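Local coordinates for VWFA domain-containing protein (Bacteroides thetaiotaomicron, PDB 3IBS) that is of unknown biochemical function but binds magnesium through a von Willebrand factor type A domain, part of a longer, probably membrane-anchored protein, at residues I20-L25 / P84-Q90; L34-K38 / L79-P84; G91-G95 / T119-H124; V147-E151 / V193-N197. One frame throughout, in Å; residues are numbered along the deposited sequence.

Interaction 1: I20-L25 / P84-Q90. With MG (magnesium ion), chain I.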
loop_
_atom_site.group_PDB
_atom_site.type_symbol
_atom_site.label_atom_id
_atom_site.label_comp_id
_atom_site.label_asym_id
_atom_site.label_seq_id
_atom_site.Cartn_x
_atom_site.Cartn_y
_atom_site.Cartn_z
ATOM N N ILE A 20 -6.795 -1.303 18.914
ATOM C CA ILE A 20 -6.965 -0.068 18.149
ATOM C C ILE A 20 -5.611 0.619 17.815
ATOM O O ILE A 20 -5.551 1.827 17.551
ATOM C CB ILE A 20 -7.942 0.931 18.833
ATOM C CG1 ILE A 20 -7.381 1.459 20.173
ATOM C CG2 ILE A 20 -9.349 0.291 18.958
ATOM C CD1 ILE A 20 -8.044 2.815 20.669
ATOM N N SER A 21 -4.528 -0.144 17.827
ATOM C CA SER A 21 -3.234 0.394 17.378
ATOM C C SER A 21 -3.275 0.723 15.867
ATOM O O SER A 21 -4.198 0.289 15.162
ATOM C CB SER A 21 -2.099 -0.580 17.685
ATOM O OG SER A 21 -2.202 -1.748 16.903
ATOM N N ASN A 22 -2.282 1.494 15.403
ATOM C CA ASN A 22 -2.201 1.978 14.017
ATOM C C ASN A 22 -2.277 0.880 12.971
ATOM O O ASN A 22 -2.856 1.074 11.905
ATOM C CB ASN A 22 -0.901 2.796 13.808
ATOM C CG ASN A 22 -0.889 4.074 14.626
ATOM O OD1 ASN A 22 -1.944 4.650 14.893
ATOM N ND2 ASN A 22 0.303 4.524 15.027
ATOM N N SER A 23 -1.705 -0.282 13.286
ATOM C CA SER A 23 -1.710 -1.398 12.340
ATOM C C SER A 23 -3.145 -1.856 11.963
ATOM O O SER A 23 -3.354 -2.468 10.912
ATOM C CB SER A 23 -0.907 -2.573 12.912
ATOM O OG SER A 23 -1.465 -2.951 14.165
HETATM N N MSE A 24 -4.119 -1.568 12.823
HETATM C CA MSE A 24 -5.514 -1.929 12.565
HETATM C C MSE A 24 -6.175 -1.049 11.483
HETATM O O MSE A 24 -7.295 -1.330 11.028
HETATM C CB MSE A 24 -6.331 -1.943 13.872
HETATM C CG MSE A 24 -5.760 -2.932 14.922
HETATM SE SE MSE A 24 -6.089 -4.811 14.381
HETATM C CE MSE A 24 -8.045 -4.765 14.676
ATOM N N LEU A 25 -5.465 -0.023 11.034
ATOM C CA LEU A 25 -5.927 0.772 9.892
ATOM C C LEU A 25 -5.501 0.170 8.558
ATOM O O LEU A 25 -5.921 0.650 7.508
ATOM C CB LEU A 25 -5.472 2.236 10.001
ATOM C CG LEU A 25 -6.049 3.035 11.186
ATOM C CD1 LEU A 25 -5.744 4.545 11.060
ATOM C CD2 LEU A 25 -7.556 2.807 11.308
ATOM N N PRO A 84 -8.347 4.763 16.602
ATOM C CA PRO A 84 -7.007 4.722 17.201
ATOM C C PRO A 84 -6.639 5.955 18.036
ATOM O O PRO A 84 -5.832 5.853 18.949
ATOM C CB PRO A 84 -6.086 4.623 15.971
ATOM C CG PRO A 84 -6.929 3.883 14.973
ATOM C CD PRO A 84 -8.292 4.510 15.146
ATOM N N SER A 85 -7.208 7.112 17.713
ATOM C CA SER A 85 -6.920 8.339 18.469
ATOM C C SER A 85 -7.400 8.278 19.933
ATOM O O SER A 85 -6.970 9.083 20.756
ATOM C CB SER A 85 -7.498 9.554 17.753
ATOM O OG SER A 85 -8.894 9.401 17.621
ATOM N N LEU A 86 -8.252 7.311 20.279
ATOM C CA LEU A 86 -8.591 7.105 21.700
ATOM C C LEU A 86 -7.359 6.815 22.580
ATOM O O LEU A 86 -7.365 7.119 23.765
ATOM C CB LEU A 86 -9.617 5.977 21.871
ATOM C CG LEU A 86 -10.993 6.244 21.274
ATOM C CD1 LEU A 86 -11.836 4.972 21.416
ATOM C CD2 LEU A 86 -11.659 7.485 21.930
ATOM N N ILE A 87 -6.331 6.190 22.003
ATOM C CA ILE A 87 -5.092 5.877 22.739
ATOM C C ILE A 87 -3.882 6.317 21.925
ATOM O O ILE A 87 -3.654 5.822 20.821
ATOM C CB ILE A 87 -4.960 4.357 23.040
ATOM C CG1 ILE A 87 -6.152 3.850 23.858
ATOM C CG2 ILE A 87 -3.620 4.050 23.763
ATOM C CD1 ILE A 87 -6.229 2.343 23.948
ATOM N N SER A 88 -3.087 7.230 22.473
ATOM C CA SER A 88 -1.887 7.699 21.759
ATOM C C SER A 88 -0.645 6.809 21.946
ATOM O O SER A 88 0.114 6.627 21.007
ATOM C CB SER A 88 -1.568 9.156 22.103
ATOM O OG SER A 88 -1.518 9.319 23.503
ATOM N N LYS A 89 -0.439 6.260 23.140
ATOM C CA LYS A 89 0.672 5.333 23.386
ATOM C C LYS A 89 0.556 4.085 22.505
ATOM O O LYS A 89 -0.446 3.360 22.561
ATOM C CB LYS A 89 0.700 4.931 24.861
ATOM C CG LYS A 89 1.725 3.876 25.210
ATOM C CD LYS A 89 1.888 3.746 26.710
ATOM C CE LYS A 89 2.829 2.606 27.079
ATOM N NZ LYS A 89 3.075 2.580 28.560
ATOM N N GLN A 90 1.579 3.830 21.688
ATOM C CA GLN A 90 1.501 2.689 20.781
ATOM C C GLN A 90 2.052 1.408 21.422
ATOM O O GLN A 90 2.750 1.460 22.429
ATOM C CB GLN A 90 2.085 3.020 19.389
ATOM C CG GLN A 90 1.185 4.037 18.594
ATOM C CD GLN A 90 -0.295 3.562 18.488
ATOM O OE1 GLN A 90 -0.588 2.580 17.790
ATOM N NE2 GLN A 90 -1.215 4.270 19.171
HETATM MG MG MG I . -0.548 -2.823 16.026
HETATM O O HOH W 1 -4.035 3.622 18.992
HETATM O O HOH W 2 0.227 -1.013 15.373
HETATM O O HOH W 3 -1.373 -4.563 16.635
HETATM O O HOH W 4 1.094 -3.843 15.264
HETATM O O HOH W 5 0.451 -2.507 17.847
#

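Interaction 2: L34-K38 / L79-P84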
loop_
_atom_site.group_PDB
_atom_site.type_symbol
_atom_site.label_atom_id
_atom_site.label_comp_id
_atom_site.label_asym_id
_atom_site.label_seq_id
_atom_site.Cartn_x
_atom_site.Cartn_y
_atom_site.Cartn_z
ATOM N N LEU A 34 -9.747 -2.632 11.524
ATOM C CA LEU A 34 -10.540 -2.090 12.617
ATOM C C LEU A 34 -12.029 -2.006 12.269
ATOM O O LEU A 34 -12.886 -2.353 13.091
ATOM C CB LEU A 34 -10.030 -0.697 13.016
ATOM C CG LEU A 34 -10.762 -0.011 14.162
ATOM C CD1 LEU A 34 -10.922 -0.919 15.409
ATOM C CD2 LEU A 34 -10.062 1.299 14.529
ATOM N N GLU A 35 -12.335 -1.522 11.071
ATOM C CA GLU A 35 -13.740 -1.301 10.698
ATOM C C GLU A 35 -14.479 -2.639 10.496
ATOM O O GLU A 35 -15.652 -2.772 10.858
ATOM C CB GLU A 35 -13.853 -0.346 9.505
ATOM C CG GLU A 35 -15.189 0.348 9.371
ATOM C CD GLU A 35 -15.556 1.220 10.592
ATOM O OE1 GLU A 35 -16.764 1.404 10.802
ATOM O OE2 GLU A 35 -14.658 1.704 11.341
ATOM N N LYS A 36 -13.775 -3.622 9.944
ATOM C CA LYS A 36 -14.251 -5.005 9.881
ATOM C C LYS A 36 -14.487 -5.564 11.290
ATOM O O LYS A 36 -15.514 -6.200 11.547
ATOM C CB LYS A 36 -13.247 -5.884 9.130
ATOM C CG LYS A 36 -13.561 -7.420 9.153
ATOM C CD LYS A 36 -14.825 -7.738 8.364
ATOM C CE LYS A 36 -15.142 -9.238 8.351
ATOM N NZ LYS A 36 -16.181 -9.542 7.287
ATOM N N ALA A 37 -13.563 -5.323 12.213
ATOM C CA ALA A 37 -13.787 -5.755 13.594
ATOM C C ALA A 37 -15.062 -5.140 14.182
ATOM O O ALA A 37 -15.817 -5.806 14.864
ATOM C CB ALA A 37 -12.589 -5.395 14.464
ATOM N N LYS A 38 -15.288 -3.861 13.940
ATOM C CA LYS A 38 -16.481 -3.204 14.470
ATOM C C LYS A 38 -17.767 -3.799 13.896
ATOM O O LYS A 38 -18.727 -4.068 14.616
ATOM C CB LYS A 38 -16.397 -1.676 14.244
ATOM C CG LYS A 38 -15.351 -1.033 15.136
ATOM C CD LYS A 38 -14.871 0.327 14.655
ATOM C CE LYS A 38 -15.927 1.399 14.731
ATOM N NZ LYS A 38 -15.234 2.714 14.673
ATOM N N LEU A 79 -19.550 1.530 20.175
ATOM C CA LEU A 79 -18.735 0.889 19.161
ATOM C C LEU A 79 -18.353 1.903 18.099
ATOM O O LEU A 79 -17.193 2.005 17.723
ATOM C CB LEU A 79 -19.542 -0.258 18.540
ATOM C CG LEU A 79 -18.926 -1.247 17.577
ATOM C CD1 LEU A 79 -17.679 -1.900 18.166
ATOM C CD2 LEU A 79 -19.977 -2.281 17.213
ATOM N N GLU A 80 -19.337 2.685 17.654
ATOM C CA GLU A 80 -19.142 3.637 16.559
ATOM C C GLU A 80 -18.068 4.697 16.843
ATOM O O GLU A 80 -17.370 5.151 15.926
ATOM C CB GLU A 80 -20.499 4.267 16.157
ATOM C CG GLU A 80 -20.446 5.694 15.588
ATOM C CD GLU A 80 -20.325 6.779 16.679
ATOM O OE1 GLU A 80 -20.951 6.643 17.772
ATOM O OE2 GLU A 80 -19.600 7.776 16.433
ATOM N N SER A 81 -17.922 5.089 18.104
ATOM C CA SER A 81 -16.965 6.136 18.462
ATOM C C SER A 81 -15.499 5.632 18.554
ATOM O O SER A 81 -14.569 6.428 18.725
ATOM C CB SER A 81 -17.401 6.811 19.770
ATOM O OG SER A 81 -16.985 6.043 20.899
ATOM N N ILE A 82 -15.292 4.320 18.433
ATOM C CA ILE A 82 -13.957 3.738 18.545
ATOM C C ILE A 82 -13.045 4.093 17.352
ATOM O O ILE A 82 -13.413 3.886 16.202
ATOM C CB ILE A 82 -14.022 2.194 18.756
ATOM C CG1 ILE A 82 -14.681 1.885 20.117
ATOM C CG2 ILE A 82 -12.614 1.566 18.657
ATOM C CD1 ILE A 82 -14.968 0.428 20.381
ATOM N N SER A 83 -11.874 4.654 17.650
ATOM C CA SER A 83 -10.825 4.874 16.645
ATOM C C SER A 83 -9.463 4.912 17.354
ATOM O O SER A 83 -9.419 5.078 18.572
ATOM C CB SER A 83 -11.084 6.173 15.875
ATOM O OG SER A 83 -10.728 7.290 16.658
ATOM N N PRO A 84 -8.347 4.763 16.602
ATOM C CA PRO A 84 -7.007 4.722 17.201
ATOM C C PRO A 84 -6.639 5.955 18.036
ATOM O O PRO A 84 -5.832 5.853 18.949
ATOM C CB PRO A 84 -6.086 4.623 15.971
ATOM C CG PRO A 84 -6.929 3.883 14.973
ATOM C CD PRO A 84 -8.292 4.510 15.146
HETATM O O HOH W 6 -17.199 4.054 13.346
#

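Interaction 3: G91-G95 / T119-H124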
loop_
_atom_site.group_PDB
_atom_site.type_symbol
_atom_site.label_atom_id
_atom_site.label_comp_id
_atom_site.label_asym_id
_atom_site.label_seq_id
_atom_site.Cartn_x
_atom_site.Cartn_y
_atom_site.Cartn_z
ATOM N N GLY A 91 1.675 0.263 20.868
ATOM C CA GLY A 91 2.068 -1.042 21.412
ATOM C C GLY A 91 0.931 -2.018 21.193
ATOM O O GLY A 91 -0.086 -1.679 20.562
ATOM N N THR A 92 1.095 -3.234 21.701
ATOM C CA THR A 92 0.109 -4.289 21.516
ATOM C C THR A 92 -0.085 -4.977 22.865
ATOM O O THR A 92 0.306 -6.136 23.041
ATOM C CB THR A 92 0.566 -5.318 20.447
ATOM O OG1 THR A 92 1.007 -4.631 19.273
ATOM C CG2 THR A 92 -0.595 -6.281 20.058
ATOM N N ALA A 93 -0.703 -4.258 23.798
ATOM C CA ALA A 93 -0.791 -4.708 25.195
ATOM C C ALA A 93 -1.964 -5.649 25.454
ATOM O O ALA A 93 -2.895 -5.321 26.202
ATOM C CB ALA A 93 -0.823 -3.496 26.150
ATOM N N ILE A 94 -1.916 -6.822 24.812
ATOM C CA ILE A 94 -2.975 -7.828 24.914
ATOM C C ILE A 94 -3.138 -8.352 26.362
ATOM O O ILE A 94 -4.264 -8.547 26.823
ATOM C CB ILE A 94 -2.772 -9.025 23.919
ATOM C CG1 ILE A 94 -2.802 -8.551 22.455
ATOM C CG2 ILE A 94 -3.872 -10.101 24.130
ATOM C CD1 ILE A 94 -2.210 -9.599 21.461
ATOM N N GLY A 95 -2.022 -8.590 27.051
ATOM C CA GLY A 95 -2.038 -9.032 28.454
ATOM C C GLY A 95 -2.751 -8.069 29.390
ATOM O O GLY A 95 -3.633 -8.482 30.153
ATOM N N THR A 119 -7.488 -8.774 17.166
ATOM C CA THR A 119 -6.164 -8.148 17.002
ATOM C C THR A 119 -5.425 -8.730 15.788
ATOM O O THR A 119 -5.791 -9.782 15.290
ATOM C CB THR A 119 -5.306 -8.345 18.305
ATOM O OG1 THR A 119 -4.042 -7.664 18.202
ATOM C CG2 THR A 119 -5.077 -9.852 18.591
ATOM N N ASP A 120 -4.378 -8.048 15.321
ATOM C CA ASP A 120 -3.446 -8.695 14.390
ATOM C C ASP A 120 -2.318 -9.423 15.159
ATOM O O ASP A 120 -1.451 -10.064 14.537
ATOM C CB ASP A 120 -2.908 -7.692 13.359
ATOM C CG ASP A 120 -2.301 -6.467 14.013
ATOM O OD1 ASP A 120 -1.713 -6.619 15.113
ATOM O OD2 ASP A 120 -2.438 -5.356 13.455
ATOM N N GLY A 121 -2.339 -9.339 16.503
ATOM C CA GLY A 121 -1.376 -10.075 17.362
ATOM C C GLY A 121 0.096 -9.728 17.107
ATOM O O GLY A 121 1.027 -10.495 17.466
ATOM N N GLU A 122 0.311 -8.543 16.541
ATOM C CA GLU A 122 1.617 -8.155 16.052
ATOM C C GLU A 122 2.492 -7.456 17.089
ATOM O O GLU A 122 2.051 -6.507 17.743
ATOM C CB GLU A 122 1.471 -7.257 14.822
ATOM C CG GLU A 122 2.799 -6.831 14.251
ATOM C CD GLU A 122 2.658 -6.054 12.958
ATOM O OE1 GLU A 122 1.898 -5.054 12.919
ATOM O OE2 GLU A 122 3.322 -6.441 11.996
ATOM N N ASN A 123 3.746 -7.902 17.184
ATOM C CA ASN A 123 4.738 -7.288 18.075
ATOM C C ASN A 123 4.296 -7.183 19.548
ATOM O O ASN A 123 4.561 -6.172 20.213
ATOM C CB ASN A 123 5.148 -5.891 17.572
ATOM C CG ASN A 123 5.937 -5.939 16.275
ATOM O OD1 ASN A 123 6.620 -6.912 15.981
ATOM N ND2 ASN A 123 5.832 -4.872 15.484
ATOM N N HIS A 124 3.615 -8.209 20.051
ATOM C CA HIS A 124 3.310 -8.253 21.481
ATOM C C HIS A 124 4.587 -8.604 22.243
ATOM O O HIS A 124 5.288 -9.546 21.874
ATOM C CB HIS A 124 2.216 -9.269 21.793
ATOM C CG HIS A 124 1.925 -9.398 23.258
ATOM N ND1 HIS A 124 1.480 -8.343 24.023
ATOM C CD2 HIS A 124 2.034 -10.454 24.100
ATOM C CE1 HIS A 124 1.321 -8.741 25.273
ATOM N NE2 HIS A 124 1.655 -10.016 25.347
#

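Interaction 4: V147-E151 / V193-N197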
loop_
_atom_site.group_PDB
_atom_site.type_symbol
_atom_site.label_atom_id
_atom_site.label_comp_id
_atom_site.label_asym_id
_atom_site.label_seq_id
_atom_site.Cartn_x
_atom_site.Cartn_y
_atom_site.Cartn_z
ATOM N N VAL A 147 -7.114 -10.705 12.806
ATOM C CA VAL A 147 -7.483 -9.923 11.639
ATOM C C VAL A 147 -6.237 -9.587 10.841
ATOM O O VAL A 147 -5.202 -9.241 11.408
ATOM C CB VAL A 147 -8.191 -8.600 12.039
ATOM C CG1 VAL A 147 -9.218 -8.200 10.988
ATOM C CG2 VAL A 147 -8.843 -8.744 13.378
ATOM N N GLY A 148 -6.346 -9.684 9.519
ATOM C CA GLY A 148 -5.293 -9.235 8.628
ATOM C C GLY A 148 -4.646 -10.389 7.890
ATOM O O GLY A 148 -4.990 -11.541 8.126
HETATM N N MSE A 149 -3.733 -10.085 6.972
HETATM C CA MSE A 149 -3.054 -11.130 6.221
HETATM C C MSE A 149 -1.678 -11.374 6.851
HETATM O O MSE A 149 -0.941 -10.424 7.117
HETATM C CB MSE A 149 -2.901 -10.744 4.738
HETATM C CG MSE A 149 -4.192 -10.568 3.916
HETATM SE SE MSE A 149 -3.735 -9.777 2.160
HETATM C CE MSE A 149 -5.523 -9.426 1.430
ATOM N N PRO A 150 -1.346 -12.645 7.093
ATOM C CA PRO A 150 0.002 -13.047 7.546
ATOM C C PRO A 150 1.117 -12.535 6.606
ATOM O O PRO A 150 2.226 -12.248 7.066
ATOM C CB PRO A 150 -0.046 -14.588 7.488
ATOM C CG PRO A 150 -1.506 -14.929 7.563
ATOM C CD PRO A 150 -2.234 -13.811 6.896
ATOM N N GLU A 151 0.798 -12.417 5.310
ATOM C CA GLU A 151 1.730 -11.989 4.267
ATOM C C GLU A 151 2.025 -10.471 4.284
ATOM O O GLU A 151 2.944 -10.026 3.600
ATOM C CB GLU A 151 1.231 -12.421 2.859
ATOM C CG GLU A 151 0.796 -13.918 2.695
ATOM C CD GLU A 151 -0.627 -14.251 3.229
ATOM O OE1 GLU A 151 -1.377 -13.350 3.657
ATOM O OE2 GLU A 151 -1.004 -15.445 3.226
ATOM N N VAL A 193 -9.868 -17.932 15.470
ATOM C CA VAL A 193 -10.370 -17.903 14.108
ATOM C C VAL A 193 -9.783 -16.697 13.393
ATOM O O VAL A 193 -9.601 -15.612 13.999
ATOM C CB VAL A 193 -11.930 -17.986 14.027
ATOM C CG1 VAL A 193 -12.608 -16.854 14.801
ATOM C CG2 VAL A 193 -12.430 -18.051 12.541
ATOM N N ARG A 194 -9.431 -16.905 12.129
ATOM C CA ARG A 194 -8.955 -15.823 11.307
ATOM C C ARG A 194 -10.137 -15.079 10.709
ATOM O O ARG A 194 -11.090 -15.675 10.196
ATOM C CB ARG A 194 -8.032 -16.324 10.192
ATOM C CG ARG A 194 -7.297 -15.194 9.453
ATOM C CD ARG A 194 -6.546 -15.750 8.269
ATOM N NE ARG A 194 -5.919 -14.716 7.443
ATOM C CZ ARG A 194 -6.309 -14.389 6.207
ATOM N NH1 ARG A 194 -7.365 -14.985 5.648
ATOM N NH2 ARG A 194 -5.659 -13.446 5.529
ATOM N N VAL A 195 -10.068 -13.763 10.773
ATOM C CA VAL A 195 -11.102 -12.953 10.195
ATOM C C VAL A 195 -10.682 -12.722 8.727
ATOM O O VAL A 195 -9.550 -12.340 8.462
ATOM C CB VAL A 195 -11.273 -11.628 10.968
ATOM C CG1 VAL A 195 -12.268 -10.703 10.271
ATOM C CG2 VAL A 195 -11.718 -11.895 12.418
ATOM N N ASP A 196 -11.569 -13.032 7.793
ATOM C CA ASP A 196 -11.398 -12.625 6.388
ATOM C C ASP A 196 -12.636 -11.820 5.933
ATOM O O ASP A 196 -13.360 -11.288 6.769
ATOM C CB ASP A 196 -11.132 -13.842 5.495
ATOM C CG ASP A 196 -12.251 -14.873 5.553
ATOM O OD1 ASP A 196 -13.407 -14.512 5.889
ATOM O OD2 ASP A 196 -11.969 -16.055 5.255
ATOM N N ASN A 197 -12.888 -11.736 4.629
ATOM C CA ASN A 197 -13.983 -10.892 4.135
ATOM C C ASN A 197 -15.397 -11.464 4.295
ATOM O O ASN A 197 -16.383 -10.731 4.213
ATOM C CB ASN A 197 -13.712 -10.431 2.701
ATOM C CG ASN A 197 -12.562 -9.440 2.624
ATOM O OD1 ASN A 197 -12.512 -8.465 3.382
ATOM N ND2 ASN A 197 -11.621 -9.691 1.714
#

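Interaction 1: I20-L25 / P84-Q90
Ile20 lays its side chain over Leu86 and Ile87 of 84-90, CD1 lying 3.7 Å from Leu86 CB and 3.8 Å from Ile87 CD1, while its carbonyl O meets Pro84 CA in a 3.3 Å CA-H...O contact. Leu25 CD2 packs on Pro84 CG at 3.9 Å. The polar link is Gln90: its OE1 accepts a hydrogen bond from Asn22 N (3.1 Å), and its NE2 donates to Ser88 O (3.3 Å) and to a water 2.9 Å away that also lies within hydrogen-bonding distance of Ile20 O and Pro84 O. The 20-25 turn is thereby tethered where it holds magnesium, bound by Ser21 OG (2.2 Å), Ser23 OG (2.1 Å) and four waters. Asp19, Ser21 and Ser23 form the DxSxS signature of a metal ion-dependent adhesion site (MIDAS); Asp19 hydrogen-bonds Ser21 OG. The contact joins the loop after strand 13-19 to the one between helices 72-80 and 94-102, with Leu34 of helix 33-46 and Phe63 of strand 62-69 packed against it.

Interaction 2: L34-K38 / L79-P84
This is a contact of helix 33-46, through its first turns, with the C-terminal part of helix 72-80 and the loop that follows, apolar at one end and polar at the other. Leu34 and Lys38, one helical turn apart, both direct their CA-to-CB bonds at the opposing segment. Leu34 provides the apolar part: CD2 packs 3.7 Å from Pro84 CD, and CD1 sits more loosely, 4.4 Å from Ile82 CG2. Lys38 runs its aliphatic portion along Leu79, with CG 3.9 Å from Leu79 CD1 and CE 3.3 Å from Leu79 O, which brings the ammonium group to backbone carbonyls of the turn. NZ donates a short hydrogen bond to Ile82 O (2.7 Å) and a weak one to Glu80 O (3.5 Å); a water 2.7 Å from NZ reaches the same Glu80 O at 2.8 Å. Glu35 OE2, 3.5 Å from Lys38 NZ, adds a salt bridge within the helix. Beneath, Ile82 rests on Leu18, Met55 and Val57, so the two segments pack together over strands 13-19 and 52-58. Neighbouring helices on one face of a central, mostly parallel sheet are what the Rossmann-like alpha/beta fold of von Willebrand factor A domains provides.

Interaction 3: G91-G95 / T119-H124
Two short hydrogen bonds join the loops through Thr92. Its OG1 donates to Glu122 O at 2.6 Å, and its carbonyl O accepts from His124 ND1 at 2.7 Å. The same Thr92 O takes a weak bond from Ile94 N (2.9 Å), closing an inverse gamma turn centred on Ala93, the N-cap residue of helix 94-102. Opposite, side chains fold the 119-124 loop: Thr119 OG1, also hydrogen-bonded to Asp19 OD2 of strand 13-19, accepts from Gly121 N (2.9 Å) in an ST turn, and Asp120 OD1 from Glu122 N (3.1 Å) in an Asx turn. Asp120 OD2 forms a salt bridge with Arg33 and a hydrogen bond with Ser23 OG. Packing is lighter, Ile94 CD1 lying 4.1 Å from Thr119 CG2. Thr92 OG1 stands 4.0 Å from the magnesium, too far for direct coordination, and Asp120 does not bind the ion in this chain, although it has been seen as a magnesium ligand in this protein. Thr92 and Asp120 occupy the positions of the threonine and aspartate that complete a classical MIDAS.

Interaction 4: V147-E151 / V193-N197
Arg194 reaches across with a fully extended chain, chi1 to chi3 all t, and then turns at chi4 (-111°), placing its guanidinium beside the 148-150 backbone. The approach is close but the bonding is poor: NH2 and NE lie 3.3 and 3.4 Å from Gly148 O, and both hydrogen bonds are weak, with N-H...O angles near 125°. NH2 also lies 3.6 Å from both CA and CG of selenomethionine Met149 and 3.7 Å from Pro150 CD. Met149, modelled in two conformers, has in the one given chi1 m with chi2 and chi3 t; its CA-to-CB bond points away from the 193-197 segment overall, though CB still touches it, and the side chain packs on Arg165 of the second subunit, which also hydrogen-bonds Glu151 O. Gly148 has backbone angles (113°/175°) at which a CB would collide with the carbonyl O of Val147. The segments lie at the ends of adjacent parallel strands, 140-147 and 191-195, the latter an edge strand of the central sheet in this von Willebrand factor A fold. Val147 and Val195 project from the same face, CG1 of Val147 4.0 Å from CB of Val195. Val195 holds the t rotamer, whereas Val147, also in two conformers, has in the one given a chi1 of -148°, between wells. Helix 33-46 packs over this valine pair, Arg33 touching Val147 while Lys36 and Leu40 touch Val195.

Overall arrangement
From the N terminus, interaction 1 closes the longest loop, bringing residues 84-90 back to the turn after strand 13-19. Interaction 2 nests inside it, drawing helix 33-46 to the end of helix 72-80, and the two share Pro84. Interactions 3 and 4 then follow in series, without crossing: 91-95 with 119-124, then 147-151 with 193-197. Interactions 1 and 3 meet at the metal site, where Ser23 OG lies 2.7 Å from Asp120 OD2. Interaction 3 passes to interaction 4 through Thr119 O and Val147 N, 3.0 Å apart on neighbouring strands. Helix 33-46 links interactions 2 and 4, Lys36 CG lying 3.7 Å from Val195 CG1.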